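Local coordinates for protein 6-phosphogluconolactonase (Leishmania braziliensis, PDB 3CSS) that probably hydrolyses 6-phosphogluconolactone to 6-phosphogluconate, the second step of the oxidative stage of the pentose phosphate pathway, at residues A[75-80]-A[85-90]; A[226-231]-A[259-264]; A[232-237]-A[245-250]. One frame throughout, in Å; residues are numbered along the deposited sequence.

Contact 1: A[75-80]-A[85-90]; sequences DERLLS and QSNFSM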
loop_
_atom_site.group_PDB
_atom_site.type_symbol
_atom_site.label_atom_id
_atom_site.label_comp_id
_atom_site.label_asym_id
_atom_site.label_seq_id
_atom_site.Cartn_x
_atom_site.Cartn_y
_atom_site.Cartn_z
ATOM N N ASP A 75 -2.124 -1.609 4.010
ATOM C CA ASP A 75 -1.993 -1.268 5.405
ATOM C C ASP A 75 -3.337 -0.830 5.923
ATOM O O ASP A 75 -4.244 -0.505 5.148
ATOM C CB ASP A 75 -0.933 -0.193 5.651
ATOM C CG ASP A 75 -1.373 1.206 5.219
ATOM O OD1 ASP A 75 -1.552 1.449 3.998
ATOM O OD2 ASP A 75 -1.474 2.089 6.101
ATOM N N GLU A 76 -3.470 -0.831 7.237
ATOM C CA GLU A 76 -4.757 -0.484 7.834
ATOM C C GLU A 76 -4.601 0.094 9.223
ATOM O O GLU A 76 -3.738 -0.313 10.002
ATOM C CB GLU A 76 -5.703 -1.693 7.816
ATOM C CG GLU A 76 -7.081 -1.476 8.447
ATOM C CD GLU A 76 -7.917 -0.398 7.751
ATOM O OE1 GLU A 76 -7.452 0.759 7.664
ATOM O OE2 GLU A 76 -9.068 -0.704 7.339
ATOM N N ARG A 77 -5.458 1.060 9.505
ATOM C CA ARG A 77 -5.629 1.601 10.842
ATOM C C ARG A 77 -6.494 0.647 11.654
ATOM O O ARG A 77 -7.591 0.273 11.206
ATOM C CB ARG A 77 -6.321 2.964 10.749
ATOM C CG ARG A 77 -5.522 4.042 10.058
ATOM C CD ARG A 77 -5.689 4.035 8.535
ATOM N NE ARG A 77 -4.979 5.138 7.884
ATOM C CZ ARG A 77 -5.474 6.345 7.630
ATOM N NH1 ARG A 77 -6.703 6.673 7.988
ATOM N NH2 ARG A 77 -4.708 7.261 7.017
ATOM N N LEU A 78 -6.056 0.285 12.861
ATOM C CA LEU A 78 -6.789 -0.702 13.669
ATOM C C LEU A 78 -7.963 -0.058 14.392
ATOM O O LEU A 78 -7.994 0.078 15.628
ATOM C CB LEU A 78 -5.853 -1.441 14.615
ATOM C CG LEU A 78 -4.763 -2.221 13.868
ATOM C CD1 LEU A 78 -3.842 -2.946 14.835
ATOM C CD2 LEU A 78 -5.374 -3.190 12.845
ATOM N N LEU A 79 -8.918 0.356 13.566
ATOM C CA LEU A 79 -10.206 0.883 13.981
ATOM C C LEU A 79 -11.282 -0.055 13.405
ATOM O O LEU A 79 -10.986 -0.914 12.578
ATOM C CB LEU A 79 -10.363 2.310 13.436
ATOM C CG LEU A 79 -9.290 3.322 13.870
ATOM C CD1 LEU A 79 -9.195 4.488 12.899
ATOM C CD2 LEU A 79 -9.530 3.822 15.295
ATOM N N SER A 80 -12.525 0.097 13.844
ATOM C CA SER A 80 -13.619 -0.703 13.285
ATOM C C SER A 80 -13.743 -0.466 11.766
ATOM O O SER A 80 -13.365 0.595 11.264
ATOM C CB SER A 80 -14.949 -0.428 14.021
ATOM O OG SER A 80 -15.541 0.800 13.620
ATOM N N GLN A 85 -12.263 6.683 9.576
ATOM C CA GLN A 85 -10.814 6.781 9.417
ATOM C C GLN A 85 -10.118 5.433 9.163
ATOM O O GLN A 85 -8.882 5.371 9.136
ATOM C CB GLN A 85 -10.203 7.483 10.630
ATOM C CG GLN A 85 -10.424 8.986 10.602
ATOM C CD GLN A 85 -9.621 9.692 11.664
ATOM O OE1 GLN A 85 -9.977 9.665 12.840
ATOM N NE2 GLN A 85 -8.514 10.318 11.255
ATOM N N SER A 86 -10.887 4.363 8.963
ATOM C CA SER A 86 -10.308 3.120 8.453
ATOM C C SER A 86 -10.179 3.194 6.924
ATOM O O SER A 86 -11.015 3.801 6.236
ATOM C CB SER A 86 -11.128 1.892 8.857
ATOM O OG SER A 86 -12.285 1.784 8.080
ATOM N N ASN A 87 -9.136 2.548 6.408
ATOM C CA ASN A 87 -8.928 2.461 4.958
ATOM C C ASN A 87 -10.028 1.608 4.318
ATOM O O ASN A 87 -10.452 1.881 3.201
ATOM C CB ASN A 87 -7.535 1.923 4.604
ATOM C CG ASN A 87 -6.410 2.859 5.023
ATOM O OD1 ASN A 87 -6.593 4.080 5.090
ATOM N ND2 ASN A 87 -5.233 2.297 5.255
ATOM N N PHE A 88 -10.496 0.605 5.049
ATOM C CA PHE A 88 -11.582 -0.237 4.573
ATOM C C PHE A 88 -12.851 0.565 4.310
ATOM O O PHE A 88 -13.502 0.392 3.289
ATOM C CB PHE A 88 -11.861 -1.349 5.566
ATOM C CG PHE A 88 -12.930 -2.287 5.111
ATOM C CD1 PHE A 88 -12.642 -3.280 4.184
ATOM C CD2 PHE A 88 -14.225 -2.148 5.569
ATOM C CE1 PHE A 88 -13.650 -4.166 3.756
ATOM C CE2 PHE A 88 -15.241 -3.015 5.137
ATOM C CZ PHE A 88 -14.938 -4.025 4.224
ATOM N N SER A 89 -13.196 1.446 5.232
ATOM C CA SER A 89 -14.355 2.313 5.055
ATOM C C SER A 89 -14.207 3.145 3.786
ATOM O O SER A 89 -15.100 3.182 2.934
ATOM C CB SER A 89 -14.511 3.248 6.247
ATOM O OG SER A 89 -15.591 4.140 6.030
ATOM N N MET A 90 -13.074 3.828 3.676
ATOM C CA MET A 90 -12.817 4.666 2.521
ATOM C C MET A 90 -12.921 3.864 1.220
ATOM O O MET A 90 -13.586 4.288 0.282
ATOM C CB MET A 90 -11.447 5.333 2.645
ATOM C CG MET A 90 -11.114 6.255 1.489
ATOM S SD MET A 90 -10.334 5.410 0.101
ATOM C CE MET A 90 -8.776 4.904 0.827
HETATM O O HOH W 1 -2.967 4.138 6.014
HETATM O O HOH W 2 -8.083 9.368 7.971
#
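The carboxylate of Glu76, at the end of strand 69-77, receives the first two backbone N-H groups of helix 87-96. Its OE1 accepts from Asn87 N at 2.8 Å through the syn lone pair, while OE2 takes Phe88 N at 3.0 Å, also on the syn side but 24° out of the carboxylate plane. With CG anti to the backbone N (chi1 179°), the bend at chi2 turns OE1 back toward the chain, where it also accepts from Arg77 N on its anti side. A glutamate suits this place because its two oxygens can serve adjacent amides that have no acceptor within the helix. Ser86 adds the N-cap: its OG accepts from Ser89 N at 3.0 Å, and the same hydroxyl is also hydrogen-bonded to the backbone O of Asp83.

Asn87 reaches back to the strand. Its ND2 donates to Asp75 O at 3.0 Å, in the plane of its own amide but well above that of the carbonyl, and its OD1 is taken by Gly46 N. Arg77 crosses it at about a right angle, the asparagine OD1 lying 3.4 Å above the guanidinium plane, while Arg77 NH1 donates to Gln85 O at 2.8 Å almost within that plane. A single water accepts from Arg77 NE and Asn87 ND2 and donates to Asp75 OD2, which Ser171 also meets.

Farther out, Leu79 CD1 packs on Gln85 CB at 3.9 Å, the apolar margin of an otherwise polar junction between the strand end and the following helix in this α/β fold. Arg109 forms a salt bridge with Glu76 OE2; three backbone amides and a guanidinium thus grip this buried carboxylate and fix its rotation.

Contact 2: A[226-231]-A[259-264]; sequences WVVRGV and PGAGEG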
loop_
_atom_site.group_PDB
_atom_site.type_symbol
_atom_site.label_atom_id
_atom_site.label_comp_id
_atom_site.label_asym_id
_atom_site.label_seq_id
_atom_site.Cartn_x
_atom_site.Cartn_y
_atom_site.Cartn_z
ATOM N N TRP A 226 11.051 16.288 -0.294
ATOM C CA TRP A 226 12.280 15.741 0.272
ATOM C C TRP A 226 12.259 14.224 0.268
ATOM O O TRP A 226 13.301 13.565 0.173
ATOM C CB TRP A 226 12.498 16.261 1.690
ATOM C CG TRP A 226 11.640 15.670 2.790
ATOM C CD1 TRP A 226 10.433 16.143 3.227
ATOM C CD2 TRP A 226 11.932 14.520 3.592
ATOM N NE1 TRP A 226 9.967 15.379 4.242
ATOM C CE2 TRP A 226 10.852 14.366 4.496
ATOM C CE3 TRP A 226 12.972 13.586 3.624
ATOM C CZ2 TRP A 226 10.799 13.332 5.433
ATOM C CZ3 TRP A 226 12.923 12.582 4.571
ATOM C CH2 TRP A 226 11.850 12.459 5.454
ATOM N N VAL A 227 11.055 13.673 0.403
ATOM C CA VAL A 227 10.882 12.219 0.366
ATOM C C VAL A 227 11.192 11.697 -1.030
ATOM O O VAL A 227 11.940 10.730 -1.220
ATOM C CB VAL A 227 9.445 11.831 0.787
ATOM C CG1 VAL A 227 9.272 10.309 0.710
ATOM C CG2 VAL A 227 9.114 12.402 2.210
ATOM N N VAL A 228 10.576 12.315 -2.025
ATOM C CA VAL A 228 10.815 11.916 -3.404
ATOM C C VAL A 228 12.314 12.009 -3.749
ATOM O O VAL A 228 12.911 11.059 -4.279
ATOM C CB VAL A 228 9.990 12.855 -4.335
ATOM C CG1 VAL A 228 10.405 12.663 -5.788
ATOM C CG2 VAL A 228 8.486 12.615 -4.185
ATOM N N ARG A 229 12.942 13.131 -3.430
ATOM C CA ARG A 229 14.351 13.289 -3.776
ATOM C C ARG A 229 15.247 12.318 -2.992
ATOM O O ARG A 229 16.279 11.856 -3.523
ATOM C CB ARG A 229 14.780 14.750 -3.633
ATOM C CG ARG A 229 14.270 15.598 -4.785
ATOM C CD ARG A 229 14.645 17.043 -4.635
ATOM N NE ARG A 229 14.064 17.601 -3.421
ATOM C CZ ARG A 229 14.759 17.847 -2.319
ATOM N NH1 ARG A 229 16.052 17.551 -2.272
ATOM N NH2 ARG A 229 14.149 18.374 -1.261
ATOM N N GLY A 230 14.841 11.978 -1.764
ATOM C CA GLY A 230 15.585 11.033 -0.926
ATOM C C GLY A 230 15.456 9.594 -1.389
ATOM O O GLY A 230 16.348 8.774 -1.161
ATOM N N VAL A 231 14.329 9.275 -2.024
ATOM C CA VAL A 231 14.156 7.951 -2.639
ATOM C C VAL A 231 14.945 7.832 -3.949
ATOM O O VAL A 231 15.567 6.796 -4.240
ATOM C CB VAL A 231 12.636 7.621 -2.855
ATOM C CG1 VAL A 231 12.462 6.373 -3.773
ATOM C CG2 VAL A 231 11.897 7.454 -1.499
ATOM N N PRO A 259 3.157 18.671 -9.042
ATOM C CA PRO A 259 4.339 19.500 -9.284
ATOM C C PRO A 259 5.170 19.793 -8.019
ATOM O O PRO A 259 6.410 19.778 -8.085
ATOM C CB PRO A 259 3.765 20.768 -9.918
ATOM C CG PRO A 259 2.446 20.341 -10.498
ATOM C CD PRO A 259 1.927 19.298 -9.547
ATOM N N GLY A 260 4.506 20.008 -6.883
ATOM C CA GLY A 260 5.229 20.276 -5.627
ATOM C C GLY A 260 6.051 19.081 -5.169
ATOM O O GLY A 260 7.218 19.233 -4.781
ATOM N N ALA A 261 5.442 17.893 -5.193
ATOM C CA ALA A 261 6.125 16.633 -4.813
ATOM C C ALA A 261 7.287 16.298 -5.754
ATOM O O ALA A 261 8.333 15.817 -5.330
ATOM C CB ALA A 261 5.142 15.443 -4.723
ATOM N N GLY A 262 7.110 16.624 -7.037
ATOM C CA GLY A 262 8.121 16.336 -8.047
ATOM C C GLY A 262 9.108 17.446 -8.362
ATOM O O GLY A 262 9.884 17.302 -9.314
ATOM N N GLU A 263 9.110 18.536 -7.585
ATOM C CA GLU A 263 9.968 19.697 -7.874
ATOM C C GLU A 263 11.439 19.296 -8.010
ATOM O O GLU A 263 11.984 18.582 -7.161
ATOM C CB GLU A 263 9.805 20.786 -6.807
ATOM C CG GLU A 263 10.560 22.093 -7.120
ATOM C CD GLU A 263 10.010 23.320 -6.383
ATOM O OE1 GLU A 263 9.103 23.190 -5.528
ATOM O OE2 GLU A 263 10.487 24.438 -6.683
ATOM N N GLY A 264 12.064 19.710 -9.118
ATOM C CA GLY A 264 13.478 19.441 -9.340
ATOM C C GLY A 264 13.852 18.090 -9.932
ATOM O O GLY A 264 15.004 17.889 -10.331
#
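Val228 of helix 225-232 leans on the backbone of Ala261, in the loop that follows strand 252-257. That helix is the crossover between the neighbouring parallel strands 214-219 and 252-257, a beta-alpha-beta unit, and here it packs on the chain leaving the second strand. From Val228 CB, which lies 3.5 Å from Ala261 O, the side chain forks over that carbonyl oxygen. CG1, anti to the backbone N (chi1 169°), stays at 3.8 Å from Ala261 O; CG2 comes nearer, 3.4 Å from the same oxygen, and at 4.4 Å it also meets the methyl carbon Ala261 CB. A branched valine thus brings three carbons against one carbonyl, and the small alanine lets helix and loop approach to 6.8 Å between Val228 CA and Ala261 CA.

One residue on, Arg229 CD lies 4.0 Å from Glu263 O in the conformer described, one of two modelled. Arg229 NE donates to Asn225 OD1, and Asn225 ND2 serves the carbonyls of Ala261 and Glu263. Ala261 lies inside a weakly closed type I turn from Gly260 to Glu263.

The two segments therefore meet through van der Waals packing alone, while the polar grip on this loop comes from Asn225 and Lys222.

Contact 3: A[232-237]-A[245-250]; sequences LSESPT and FLRDCR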
loop_
_atom_site.group_PDB
_atom_site.type_symbol
_atom_site.label_atom_id
_atom_site.label_comp_id
_atom_site.label_asym_id
_atom_site.label_seq_id
_atom_site.Cartn_x
_atom_site.Cartn_y
_atom_site.Cartn_z
ATOM N N LEU A 232 14.939 8.917 -4.726
ATOM C CA LEU A 232 15.526 8.897 -6.065
ATOM C C LEU A 232 17.024 9.097 -6.150
ATOM O O LEU A 232 17.625 8.715 -7.166
ATOM C CB LEU A 232 14.835 9.922 -6.944
ATOM C CG LEU A 232 13.378 9.650 -7.258
ATOM C CD1 LEU A 232 12.823 10.835 -8.071
ATOM C CD2 LEU A 232 13.168 8.286 -8.008
ATOM N N SER A 233 17.647 9.708 -5.133
ATOM C CA SER A 233 19.077 9.972 -5.204
ATOM C C SER A 233 19.859 8.677 -5.337
ATOM O O SER A 233 19.630 7.727 -4.598
ATOM C CB SER A 233 19.556 10.789 -4.006
ATOM O OG SER A 233 19.414 10.068 -2.800
ATOM N N GLU A 234 20.779 8.630 -6.301
ATOM C CA GLU A 234 21.594 7.433 -6.538
ATOM C C GLU A 234 22.395 7.066 -5.294
ATOM O O GLU A 234 22.411 5.924 -4.876
ATOM C CB GLU A 234 22.532 7.642 -7.735
ATOM C CG GLU A 234 23.663 6.619 -7.862
ATOM C CD GLU A 234 23.178 5.183 -8.010
ATOM O OE1 GLU A 234 21.980 4.978 -8.321
ATOM O OE2 GLU A 234 24.012 4.259 -7.833
ATOM N N SER A 235 23.073 8.048 -4.717
ATOM C CA SER A 235 23.773 7.865 -3.452
ATOM C C SER A 235 22.820 8.243 -2.341
ATOM O O SER A 235 21.978 9.139 -2.523
ATOM C CB SER A 235 25.034 8.719 -3.370
ATOM O OG SER A 235 25.986 8.246 -4.285
ATOM N N PRO A 236 22.915 7.543 -1.199
ATOM C CA PRO A 236 22.068 8.001 -0.099
ATOM C C PRO A 236 22.327 9.482 0.218
ATOM O O PRO A 236 23.491 9.936 0.240
ATOM C CB PRO A 236 22.445 7.105 1.090
ATOM C CG PRO A 236 23.350 6.063 0.575
ATOM C CD PRO A 236 23.767 6.400 -0.839
ATOM N N THR A 237 21.225 10.194 0.457
ATOM C CA THR A 237 21.208 11.605 0.816
ATOM C C THR A 237 20.336 11.843 2.042
ATOM O O THR A 237 19.295 11.185 2.250
ATOM C CB THR A 237 20.698 12.469 -0.350
ATOM O OG1 THR A 237 19.411 11.993 -0.775
ATOM C CG2 THR A 237 21.705 12.443 -1.522
ATOM N N PHE A 245 13.686 2.254 0.946
ATOM C CA PHE A 245 13.701 0.800 0.686
ATOM C C PHE A 245 13.098 0.429 -0.677
ATOM O O PHE A 245 13.363 -0.662 -1.218
ATOM C CB PHE A 245 13.024 0.001 1.817
ATOM C CG PHE A 245 11.520 0.031 1.792
ATOM C CD1 PHE A 245 10.800 -0.850 0.984
ATOM C CD2 PHE A 245 10.807 0.929 2.602
ATOM C CE1 PHE A 245 9.405 -0.805 0.958
ATOM C CE2 PHE A 245 9.413 0.948 2.601
ATOM C CZ PHE A 245 8.720 0.087 1.772
ATOM N N LEU A 246 12.269 1.313 -1.231
ATOM C CA LEU A 246 11.695 1.082 -2.577
ATOM C C LEU A 246 12.746 0.897 -3.687
ATOM O O LEU A 246 12.498 0.237 -4.698
ATOM C CB LEU A 246 10.740 2.225 -2.930
ATOM C CG LEU A 246 9.451 2.285 -2.129
ATOM C CD1 LEU A 246 8.681 3.569 -2.473
ATOM C CD2 LEU A 246 8.570 1.010 -2.324
ATOM N N ARG A 247 13.945 1.427 -3.471
ATOM C CA ARG A 247 15.043 1.273 -4.420
ATOM C C ARG A 247 15.407 -0.192 -4.643
ATOM O O ARG A 247 16.004 -0.537 -5.675
ATOM C CB ARG A 247 16.284 2.028 -3.942
ATOM C CG ARG A 247 16.152 3.544 -3.949
ATOM C CD ARG A 247 17.478 4.246 -3.686
ATOM N NE ARG A 247 18.398 4.036 -4.804
ATOM C CZ ARG A 247 18.390 4.767 -5.913
ATOM N NH1 ARG A 247 17.537 5.772 -6.073
ATOM N NH2 ARG A 247 19.246 4.492 -6.883
ATOM N N ASP A 248 15.091 -1.041 -3.662
ATOM C CA ASP A 248 15.410 -2.466 -3.695
ATOM C C ASP A 248 14.246 -3.359 -4.130
ATOM O O ASP A 248 14.313 -4.589 -3.993
ATOM C CB ASP A 248 15.936 -2.919 -2.337
ATOM C CG ASP A 248 17.273 -2.315 -1.996
ATOM O OD1 ASP A 248 18.110 -2.166 -2.905
ATOM O OD2 ASP A 248 17.467 -1.983 -0.804
ATOM N N CYS A 249 13.197 -2.741 -4.672
ATOM C CA CYS A 249 12.094 -3.480 -5.256
ATOM C C CYS A 249 12.577 -4.284 -6.436
ATOM O O CYS A 249 13.350 -3.821 -7.264
ATOM C CB CYS A 249 10.985 -2.564 -5.730
ATOM S SG CYS A 249 9.992 -1.861 -4.367
ATOM N N ARG A 250 12.133 -5.516 -6.480
ATOM C CA ARG A 250 12.435 -6.399 -7.634
ATOM C C ARG A 250 11.486 -6.165 -8.801
ATOM O O ARG A 250 11.796 -6.547 -9.943
ATOM C CB ARG A 250 12.362 -7.856 -7.207
ATOM C CG ARG A 250 13.358 -8.172 -6.128
ATOM C CD ARG A 250 13.173 -9.561 -5.607
ATOM N NE ARG A 250 14.088 -9.835 -4.506
ATOM C CZ ARG A 250 13.925 -9.410 -3.253
ATOM N NH1 ARG A 250 12.879 -8.672 -2.910
ATOM N NH2 ARG A 250 14.818 -9.739 -2.324
HETATM O O HOH W 3 19.143 6.536 -8.875
#
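Arg247 extends from the end of a 3-10 segment that includes residues 245-247 to the C-terminal end of helix 225-232, where carbonyls of the last turn and of the exit loop gather round its guanidinium. Both segments belong to the connection between that helix and strand 252-257 of the central, largely parallel sheet, a surface region of the α/β fold.

The charged interaction is a salt bridge from Arg247 NH2 to Glu234 OE1, 3.1 Å long. The two side chains cross at about a right angle and their flat groups stand 77° apart, so the carboxylate does not lie alongside the guanidinium as in a two-bond pair. Glu234 is modelled in two conformers, which suggests that this exposed bridge is a mobile one.

Among the neutral polar contacts, Ser233 O sits over one guanidinium face, 3.2 Å above the plane and displaced toward its rim, in a position that gives no hydrogen bond. The hydrogen bond to Ser233 O comes instead from Arg244 NH1, which brings a second positive charge close. Arg247 NH1 lies 3.1 Å from Leu232 O and probably donates to Val231 O. Arginine suits a helix end because its cation can meet carbonyls left without amide donors, and the negative end of the helix dipole would probably add to the attraction. Its long chain, bent at chi3 (68°), carries the group across from the 3-10 turn.

Within the exit loop, Ser233 OG donates to Ser235 O at 2.7 Å, a short link that draws the chain round just after the helix. This suits serine, whose hydroxyl hangs close to the backbone.

A water completes the link, accepting from Arg247 NH2 at 2.9 Å and donating to Leu232 O at 3.2 Å.

From the N terminus, contact 1 comes first: it closes a loop of four residues between the end of strand 69-77 and the start of helix 87-96. It is complete before contact 2 opens on helix 225-232. Contact 2 spans 27 intervening residues, joining that helix to the loop after strand 252-257, and contact 3, which closes a loop of seven residues just after the same helix, nests inside it. These two touch: Val231 O lies 2.9 Å from Arg247 NH1, probably a hydrogen bond. Their centres are about 13 Å apart, whereas those of contacts 1 and 3 are about 29 Å apart, on opposite sides of the chain's centre.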